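Local coordinates for protein ribose-phosphate pyrophosphokinase (Thermus thermophilus, PDB 7PN0) that catalyses the transfer of pyrophosphate from ATP to ribose 5-phosphate, giving phosphoribosyl pyrophosphate (PRPP), the activated ribose used in nucleotide synthesis, at residues N152-R157 against Y243-H248; K174-L179 against L215-E220; E266-D271 against R282-A287. All coordinates share one frame; numbering follows the deposited sequence.

Contact 1 of 3, residues N152-R157 against Y243-H248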
loop_
_atom_site.group_PDB
_atom_site.type_symbol
_atom_site.label_atom_id
_atom_site.label_comp_id
_atom_site.label_asym_id
_atom_site.label_seq_id
_atom_site.Cartn_x
_atom_site.Cartn_y
_atom_site.Cartn_z
ATOM N N ASN A 152 15.874 21.943 34.777
ATOM C CA ASN A 152 15.216 22.195 36.091
ATOM C C ASN A 152 15.937 21.411 37.194
ATOM O O ASN A 152 16.244 21.985 38.285
ATOM C CB ASN A 152 13.728 21.862 36.058
ATOM C CG ASN A 152 13.035 22.226 37.362
ATOM O OD1 ASN A 152 12.818 23.399 37.615
ATOM N ND2 ASN A 152 12.702 21.234 38.177
ATOM N N TYR A 153 16.206 20.128 36.947
ATOM C CA TYR A 153 16.898 19.241 37.900
ATOM C C TYR A 153 18.196 19.927 38.327
ATOM O O TYR A 153 18.427 20.140 39.537
ATOM C CB TYR A 153 17.226 17.879 37.291
ATOM C CG TYR A 153 18.332 17.161 38.020
ATOM C CD1 TYR A 153 18.127 16.649 39.294
ATOM C CD2 TYR A 153 19.587 17.019 37.462
ATOM C CE1 TYR A 153 19.135 15.987 39.968
ATOM C CE2 TYR A 153 20.617 16.395 38.142
ATOM C CZ TYR A 153 20.397 15.879 39.411
ATOM O OH TYR A 153 21.420 15.218 40.051
ATOM N N PHE A 154 19.049 20.264 37.361
ATOM C CA PHE A 154 20.372 20.844 37.686
ATOM C C PHE A 154 20.163 22.174 38.434
ATOM O O PHE A 154 20.895 22.423 39.412
ATOM C CB PHE A 154 21.232 21.056 36.436
ATOM C CG PHE A 154 21.877 19.825 35.866
ATOM C CD1 PHE A 154 22.832 19.104 36.569
ATOM C CD2 PHE A 154 21.529 19.382 34.591
ATOM C CE1 PHE A 154 23.437 17.987 36.012
ATOM C CE2 PHE A 154 22.129 18.258 34.046
ATOM C CZ PHE A 154 23.089 17.573 34.747
ATOM N N ALA A 155 19.283 23.048 37.965
ATOM C CA ALA A 155 19.004 24.355 38.602
ATOM C C ALA A 155 18.617 24.123 40.076
ATOM O O ALA A 155 18.949 24.997 40.886
ATOM C CB ALA A 155 17.920 25.137 37.903
ATOM N N THR A 156 17.979 22.991 40.425
ATOM C CA THR A 156 17.560 22.747 41.830
ATOM C C THR A 156 18.615 22.000 42.640
ATOM O O THR A 156 18.371 21.844 43.849
ATOM C CB THR A 156 16.228 22.016 41.926
ATOM O OG1 THR A 156 16.406 20.688 41.468
ATOM C CG2 THR A 156 15.148 22.745 41.176
ATOM N N ARG A 157 19.716 21.547 42.047
ATOM C CA ARG A 157 20.639 20.590 42.706
ATOM C C ARG A 157 22.050 21.140 42.868
ATOM O O ARG A 157 22.765 20.616 43.755
ATOM C CB ARG A 157 20.759 19.271 41.933
ATOM C CG ARG A 157 19.769 18.218 42.406
ATOM C CD ARG A 157 20.183 17.297 43.563
ATOM N NE ARG A 157 21.346 17.724 44.304
ATOM C CZ ARG A 157 22.030 16.973 45.153
ATOM N NH1 ARG A 157 21.686 15.720 45.385
ATOM N NH2 ARG A 157 23.075 17.492 45.764
ATOM N N TYR A 243 28.125 16.011 38.180
ATOM C CA TYR A 243 26.703 15.600 38.189
ATOM C C TYR A 243 26.339 15.205 36.769
ATOM O O TYR A 243 26.747 15.932 35.867
ATOM C CB TYR A 243 25.792 16.738 38.633
ATOM C CG TYR A 243 25.867 16.993 40.115
ATOM C CD1 TYR A 243 26.936 17.684 40.678
ATOM C CD2 TYR A 243 24.861 16.545 40.956
ATOM C CE1 TYR A 243 27.011 17.887 42.054
ATOM C CE2 TYR A 243 24.900 16.788 42.320
ATOM C CZ TYR A 243 25.984 17.448 42.868
ATOM O OH TYR A 243 26.004 17.648 44.215
ATOM N N ALA A 244 25.655 14.085 36.593
ATOM C CA ALA A 244 25.313 13.564 35.249
ATOM C C ALA A 244 23.802 13.456 35.161
ATOM O O ALA A 244 23.172 13.126 36.185
ATOM C CB ALA A 244 25.929 12.238 35.029
ATOM N N ALA A 245 23.257 13.659 33.966
ATOM C CA ALA A 245 21.831 13.426 33.715
ATOM C C ALA A 245 21.658 12.872 32.310
ATOM O O ALA A 245 22.539 13.080 31.451
ATOM C CB ALA A 245 21.060 14.693 33.942
ATOM N N ALA A 246 20.559 12.174 32.101
ATOM C CA ALA A 246 20.170 11.647 30.780
ATOM C C ALA A 246 18.657 11.596 30.745
ATOM O O ALA A 246 18.036 11.596 31.849
ATOM C CB ALA A 246 20.766 10.274 30.540
ATOM N N THR A 247 18.081 11.465 29.558
ATOM C CA THR A 247 16.631 11.170 29.463
ATOM C C THR A 247 16.363 9.733 29.905
ATOM O O THR A 247 15.526 9.508 30.836
ATOM C CB THR A 247 16.060 11.456 28.074
ATOM O OG1 THR A 247 16.293 12.842 27.764
ATOM C CG2 THR A 247 14.597 11.122 28.079
ATOM N N HIS A 248 17.024 8.780 29.260
ATOM C CA HIS A 248 16.702 7.344 29.378
ATOM C C HIS A 248 17.720 6.675 30.297
ATOM O O HIS A 248 18.926 6.571 29.914
ATOM C CB HIS A 248 16.669 6.696 27.993
ATOM C CG HIS A 248 15.843 7.450 27.000
ATOM N ND1 HIS A 248 14.478 7.595 27.146
ATOM C CD2 HIS A 248 16.169 8.015 25.814
ATOM C CE1 HIS A 248 14.001 8.269 26.117
ATOM N NE2 HIS A 248 15.012 8.563 25.289
#

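Contact 2 of 3, residues K174-L179 against L215-E220. With SO4 (sulfate ion), chain F.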
loop_
_atom_site.group_PDB
_atom_site.type_symbol
_atom_site.label_atom_id
_atom_site.label_comp_id
_atom_site.label_asym_id
_atom_site.label_seq_id
_atom_site.Cartn_x
_atom_site.Cartn_y
_atom_site.Cartn_z
ATOM N N LYS A 174 25.789 19.420 20.952
ATOM C CA LYS A 174 24.505 20.106 20.652
ATOM C C LYS A 174 23.587 20.071 21.890
ATOM O O LYS A 174 23.014 21.146 22.275
ATOM C CB LYS A 174 23.834 19.440 19.451
ATOM C CG LYS A 174 22.595 20.162 18.945
ATOM C CD LYS A 174 21.757 19.352 17.956
ATOM C CE LYS A 174 22.573 18.679 16.864
ATOM N NZ LYS A 174 23.164 19.666 15.926
ATOM N N ARG A 175 23.433 18.888 22.488
ATOM C CA ARG A 175 22.564 18.684 23.680
ATOM C C ARG A 175 23.197 19.410 24.880
ATOM O O ARG A 175 22.471 20.109 25.634
ATOM C CB ARG A 175 22.302 17.197 23.923
ATOM C CG ARG A 175 21.415 16.947 25.137
ATOM C CD ARG A 175 20.899 15.505 25.208
ATOM N NE ARG A 175 19.920 15.186 24.180
ATOM C CZ ARG A 175 20.115 14.440 23.090
ATOM N NH1 ARG A 175 19.101 14.264 22.261
ATOM N NH2 ARG A 175 21.300 13.906 22.789
ATOM N N ALA A 176 24.514 19.328 25.033
ATOM C CA ALA A 176 25.241 20.027 26.112
ATOM C C ALA A 176 25.091 21.546 25.960
ATOM O O ALA A 176 24.856 22.240 26.979
ATOM C CB ALA A 176 26.687 19.586 26.148
ATOM N N SER A 177 25.220 22.087 24.746
ATOM C CA SER A 177 25.085 23.533 24.465
ATOM C C SER A 177 23.694 24.061 24.847
ATOM O O SER A 177 23.584 25.208 25.339
ATOM C CB SER A 177 25.356 23.793 23.020
ATOM O OG SER A 177 25.307 25.181 22.814
ATOM N N ALA A 178 22.649 23.296 24.549
ATOM C CA ALA A 178 21.244 23.631 24.881
ATOM C C ALA A 178 21.118 23.761 26.394
ATOM O O ALA A 178 20.482 24.713 26.832
ATOM C CB ALA A 178 20.285 22.574 24.368
ATOM N N LEU A 179 21.656 22.797 27.144
ATOM C CA LEU A 179 21.638 22.796 28.629
ATOM C C LEU A 179 22.396 24.027 29.140
ATOM O O LEU A 179 21.888 24.734 30.026
ATOM C CB LEU A 179 22.297 21.520 29.155
ATOM C CG LEU A 179 22.427 21.486 30.672
ATOM C CD1 LEU A 179 21.056 21.487 31.336
ATOM C CD2 LEU A 179 23.216 20.283 31.114
ATOM N N LEU A 215 28.819 19.578 34.837
ATOM C CA LEU A 215 27.532 18.939 34.503
ATOM C C LEU A 215 27.709 18.177 33.176
ATOM O O LEU A 215 28.181 18.793 32.210
ATOM C CB LEU A 215 26.467 20.027 34.380
ATOM C CG LEU A 215 26.379 21.020 35.532
ATOM C CD1 LEU A 215 25.168 21.901 35.344
ATOM C CD2 LEU A 215 26.322 20.292 36.874
ATOM N N ILE A 216 27.333 16.905 33.117
ATOM C CA ILE A 216 27.298 16.170 31.811
ATOM C C ILE A 216 25.877 15.695 31.529
ATOM O O ILE A 216 25.118 15.338 32.476
ATOM C CB ILE A 216 28.345 15.061 31.732
ATOM C CG1 ILE A 216 28.038 13.889 32.664
ATOM C CG2 ILE A 216 29.731 15.659 31.970
ATOM C CD1 ILE A 216 29.077 12.796 32.676
ATOM N N VAL A 217 25.506 15.669 30.249
ATOM C CA VAL A 217 24.115 15.283 29.885
ATOM C C VAL A 217 24.227 14.368 28.677
ATOM O O VAL A 217 25.104 14.625 27.798
ATOM C CB VAL A 217 23.223 16.513 29.669
ATOM C CG1 VAL A 217 23.757 17.439 28.567
ATOM C CG2 VAL A 217 21.776 16.121 29.417
ATOM N N ASP A 218 23.403 13.332 28.649
ATOM C CA ASP A 218 23.341 12.442 27.470
ATOM C C ASP A 218 21.884 12.129 27.136
ATOM O O ASP A 218 20.998 12.404 27.966
ATOM C CB ASP A 218 24.173 11.182 27.693
ATOM C CG ASP A 218 24.763 10.624 26.396
ATOM O OD1 ASP A 218 24.668 11.320 25.351
ATOM O OD2 ASP A 218 25.330 9.517 26.439
ATOM N N ASP A 219 21.638 11.536 25.970
ATOM C CA ASP A 219 20.264 11.058 25.658
ATOM C C ASP A 219 19.959 9.869 26.577
ATOM O O ASP A 219 18.805 9.718 27.060
ATOM C CB ASP A 219 20.107 10.724 24.167
ATOM C CG ASP A 219 21.042 9.646 23.647
ATOM O OD1 ASP A 219 22.245 9.722 23.965
ATOM O OD2 ASP A 219 20.571 8.713 22.919
ATOM N N GLU A 220 20.928 8.987 26.784
ATOM C CA GLU A 220 20.662 7.767 27.553
ATOM C C GLU A 220 21.923 7.350 28.303
ATOM O O GLU A 220 22.979 7.776 27.956
ATOM C CB GLU A 220 20.196 6.609 26.673
ATOM C CG GLU A 220 21.161 6.205 25.583
ATOM C CD GLU A 220 20.763 4.900 24.939
ATOM O OE1 GLU A 220 21.548 3.921 25.068
ATOM O OE2 GLU A 220 19.668 4.852 24.302
HETATM S S SO4 F . 16.138 16.156 23.721
HETATM O O1 SO4 F . 15.451 17.310 23.197
HETATM O O2 SO4 F . 15.328 15.606 24.788
HETATM O O3 SO4 F . 17.460 16.545 24.268
HETATM O O4 SO4 F . 16.286 15.174 22.702
HETATM O O HOH W 1 23.859 14.055 23.841
#

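Contact 3 of 3, residues E266-D271 against R282-A287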
loop_
_atom_site.group_PDB
_atom_site.type_symbol
_atom_site.label_atom_id
_atom_site.label_comp_id
_atom_site.label_asym_id
_atom_site.label_seq_id
_atom_site.Cartn_x
_atom_site.Cartn_y
_atom_site.Cartn_z
ATOM N N GLU A 266 26.026 12.272 41.522
ATOM C CA GLU A 266 24.627 11.860 41.356
ATOM C C GLU A 266 24.377 11.643 39.875
ATOM O O GLU A 266 25.020 12.339 39.051
ATOM C CB GLU A 266 23.719 12.943 41.905
ATOM C CG GLU A 266 22.295 12.519 42.067
ATOM C CD GLU A 266 21.538 13.483 42.969
ATOM O OE1 GLU A 266 20.915 14.390 42.459
ATOM O OE2 GLU A 266 21.621 13.315 44.187
ATOM N N VAL A 267 23.437 10.762 39.586
ATOM C CA VAL A 267 23.030 10.457 38.188
ATOM C C VAL A 267 21.508 10.508 38.163
ATOM O O VAL A 267 20.874 9.713 38.888
ATOM C CB VAL A 267 23.580 9.100 37.738
ATOM C CG1 VAL A 267 23.193 8.813 36.287
ATOM C CG2 VAL A 267 25.098 9.042 37.928
ATOM N N ALA A 268 20.973 11.424 37.378
ATOM C CA ALA A 268 19.522 11.637 37.243
ATOM C C ALA A 268 19.108 11.182 35.844
ATOM O O ALA A 268 19.846 11.460 34.880
ATOM C CB ALA A 268 19.182 13.082 37.475
ATOM N N ALA A 269 17.934 10.569 35.755
ATOM C CA ALA A 269 17.320 10.160 34.478
ATOM C C ALA A 269 15.820 10.226 34.665
ATOM O O ALA A 269 15.361 10.257 35.828
ATOM C CB ALA A 269 17.807 8.808 34.101
ATOM N N THR A 270 15.062 10.293 33.573
ATOM C CA THR A 270 13.595 10.293 33.674
ATOM C C THR A 270 13.131 8.853 33.954
ATOM O O THR A 270 13.971 7.885 34.045
ATOM C CB THR A 270 12.949 10.878 32.407
ATOM O OG1 THR A 270 13.017 9.826 31.433
ATOM C CG2 THR A 270 13.573 12.178 31.965
ATOM N N ASP A 271 11.818 8.687 33.978
ATOM C CA ASP A 271 11.178 7.378 34.199
ATOM C C ASP A 271 10.640 6.870 32.857
ATOM O O ASP A 271 9.725 6.052 32.869
ATOM C CB ASP A 271 10.129 7.442 35.314
ATOM C CG ASP A 271 9.100 8.562 35.236
ATOM O OD1 ASP A 271 9.149 9.369 34.287
ATOM O OD2 ASP A 271 8.238 8.621 36.149
ATOM N N ARG A 282 18.841 9.382 40.851
ATOM C CA ARG A 282 17.660 10.257 41.047
ATOM C C ARG A 282 16.717 10.114 39.841
ATOM O O ARG A 282 17.217 9.940 38.698
ATOM C CB ARG A 282 18.116 11.699 41.198
ATOM C CG ARG A 282 17.084 12.619 41.833
ATOM C CD ARG A 282 17.138 12.602 43.354
ATOM N NE ARG A 282 17.133 13.963 43.900
ATOM C CZ ARG A 282 18.033 14.453 44.771
ATOM N NH1 ARG A 282 19.028 13.707 45.236
ATOM N NH2 ARG A 282 17.915 15.695 45.204
ATOM N N THR A 283 15.414 10.195 40.090
ATOM C CA THR A 283 14.385 10.086 39.037
ATOM C C THR A 283 13.736 11.440 38.764
ATOM O O THR A 283 13.369 12.144 39.708
ATOM C CB THR A 283 13.345 9.037 39.413
ATOM O OG1 THR A 283 14.014 7.790 39.538
ATOM C CG2 THR A 283 12.253 8.941 38.364
ATOM N N LEU A 284 13.589 11.781 37.487
ATOM C CA LEU A 284 12.946 13.024 37.020
ATOM C C LEU A 284 11.686 12.577 36.267
ATOM O O LEU A 284 11.796 12.078 35.116
ATOM C CB LEU A 284 13.885 13.821 36.104
ATOM C CG LEU A 284 15.342 13.978 36.555
ATOM C CD1 LEU A 284 16.157 14.693 35.481
ATOM C CD2 LEU A 284 15.430 14.731 37.898
ATOM N N THR A 285 10.528 12.652 36.897
ATOM C CA THR A 285 9.315 12.050 36.291
ATOM C C THR A 285 8.904 12.858 35.047
ATOM O O THR A 285 8.947 14.092 35.054
ATOM C CB THR A 285 8.183 11.849 37.295
ATOM O OG1 THR A 285 7.250 11.108 36.501
ATOM C CG2 THR A 285 7.597 13.126 37.850
ATOM N N VAL A 286 8.540 12.155 33.978
ATOM C CA VAL A 286 8.003 12.787 32.746
ATOM C C VAL A 286 6.558 12.329 32.569
ATOM O O VAL A 286 5.976 12.652 31.533
ATOM C CB VAL A 286 8.881 12.468 31.518
ATOM C CG1 VAL A 286 10.202 13.216 31.591
ATOM C CG2 VAL A 286 9.113 10.986 31.373
ATOM N N ALA A 287 5.971 11.648 33.545
ATOM C CA ALA A 287 4.526 11.302 33.483
ATOM C C ALA A 287 3.669 12.550 33.246
ATOM O O ALA A 287 2.775 12.557 32.382
ATOM C CB ALA A 287 4.128 10.551 34.742
#

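Contact 1 of 3, residues N152-R157 against Y243-H248
Tyr243 meets Phe154, Tyr153 and Arg157 in turn as its side chain runs outward, an example of one long aromatic residue joining a sheet to about one turn of helix. Its CB lies at the edge of the Phe154 ring, in the ring plane, 3.7 Å from Phe154 CE1. Because CG is anti to the carbonyl carbon (chi1 -74°), the ring begins beside the backbone N. Farther along, Tyr243 CD2 comes 3.8 Å from Tyr153 OH, which stands at the ring edge, and the two tyrosines cross at about a right angle. CE2 then sits over one face of the Arg157 guanidinium, 4.0 Å from Arg157 CZ, but the planes are 63° apart. At the tip, Tyr243 OH and Arg157 NH2 are 3.3 Å apart, with an angle too poor for a hydrogen bond; Arg157 and Tyr153 both find their polar partner in Glu266. An alanine in place of Tyr243 would keep the CB contact with Phe154 but is likely to leave a gap beside Tyr153 OH and a guanidinium less confined on one face. Beside this, Phe154 CZ packs 3.6 Å from Ala245 CB. Segment 152-157 of helix 147-157 thus packs on strand residues 243-246, the two axes running nearly antiparallel (158°), while Tyr243 also touches Leu215 of strand 213-218 on one flank and Glu266 of strand 266-270 on the other.

Contact 2 of 3, residues K174-L179 against L215-E220
Val217, Asp218 and Asp219 fall within the run of hydrophobic and then acidic residues that fits the PRPP-binding signature of type I phosphoribosyltransferases, and Arg175, Ala176 and Leu179 of helix 173-183 pack against them. The apolar half centres on Val217. With chi1 at 59°, its CG1 takes the crowded position between backbone N and carbonyl carbon, where it meets Ala176 CA at 3.9 Å. The side chains of Leu179 and Val217 run past one another in opposite senses, Leu179 CD2 also 3.9 Å from Val217 CG1. The polar half belongs to Arg175, whose chain is bent at chi3 and whose guanidinium is gripped along its edge. Arg175 NE gives a nearly straight bond to sulfate O3 (2.8 Å, 167°), and Arg175 NH1 reaches sulfate O4 at 3.0 Å. On another edge, Arg175 NH2 donates to a water at 2.8 Å, and this water may pass the link on to Asp218 OD1. Asp219 CB lies over one guanidinium face, toward its rim, 3.7 Å from Arg175 NH2. Asp219 OD1 is 4.4 Å from Arg175 NH2 and well out of the guanidinium plane, so that the two can interact by charge alone; Asp219 OD2 is bonded instead to His129, which lines the ADP pocket. Thr127, Ser145 and Ala146 hold the same sulfate, an ion probably from the crystallisation liquor, though its site may mark a place for a phosphate. A helix packed on a strand from the parallel part of the sheet, with acidic residues at the strand's C-terminal end, marks a phosphoribosyltransferase-type α/β domain.

Contact 3 of 3, residues E266-D271 against R282-A287
Glu266 OE2 is gripped by two arginines: it forms a salt bridge with Arg282 NH1 at 2.8 Å and another with Arg157 NH1. Glu266 OE1 accepts a hydrogen bond from Tyr153 and at the same time stands above one face of the Arg282 guanidinium, displaced toward its rim; carboxylate and guanidinium planes are 52° apart. The two arginine NH1 atoms lie close together, so the shared carboxylate probably offsets their mutual repulsion. Inward from this pair the backbones join in parallel register, Arg282 N bonding to Val267 O and Arg282 O accepting from Ala269 N at 3.1 Å. Ala269 O in turn receives Leu284 N. This is the last strand pair of the mixed sheet within the chain, with 281-284 as its outer strand, and the face carrying Ala268 and Leu284 turns to helix 147-157. There Ala268 CB touches Leu284 CD1 at 4.0 Å, and Tyr153 touches both residues. Farther along, Thr270 CG2 meets Val286 CG1 at 3.5 Å, while Thr270 OG1 is bonded to Thr247 O. Asp271 holds the two residues just ahead of helix 287-299, Val286 being at the N-cap position, with both carboxylate oxygens, each met on its syn side, though somewhat out of the carboxylate plane. Asp271 OD1 accepts from Val286 N at 2.9 Å, close to straight at 167°, and Asp271 OD2 from Thr285 OG1 at 2.7 Å. The same Thr285 OG1 closes an ST turn by accepting from Ala287 N at 3.3 Å.

Overall arrangement
Read from the N terminus, helix 147-157 opens the first of these loops, and contact 1 closes it 86 residues later on strand 241-246. Contact 2 is nested inside, running from helix 173-183 back to strand 213-218. Contact 3 follows in series: a short excursion leaves strand 266-270 and returns as its parallel neighbour, 281-284. All three meet on one mixed sheet, where strands 213-218, 241-246, 266-270 and 281-284 lie side by side. Contact 1, on the second of these, therefore touches both others, its centre about 10 Å from that of contact 2 and about 8 Å from that of contact 3. Contacts 2 and 3, about 15 Å apart between centres, do not touch.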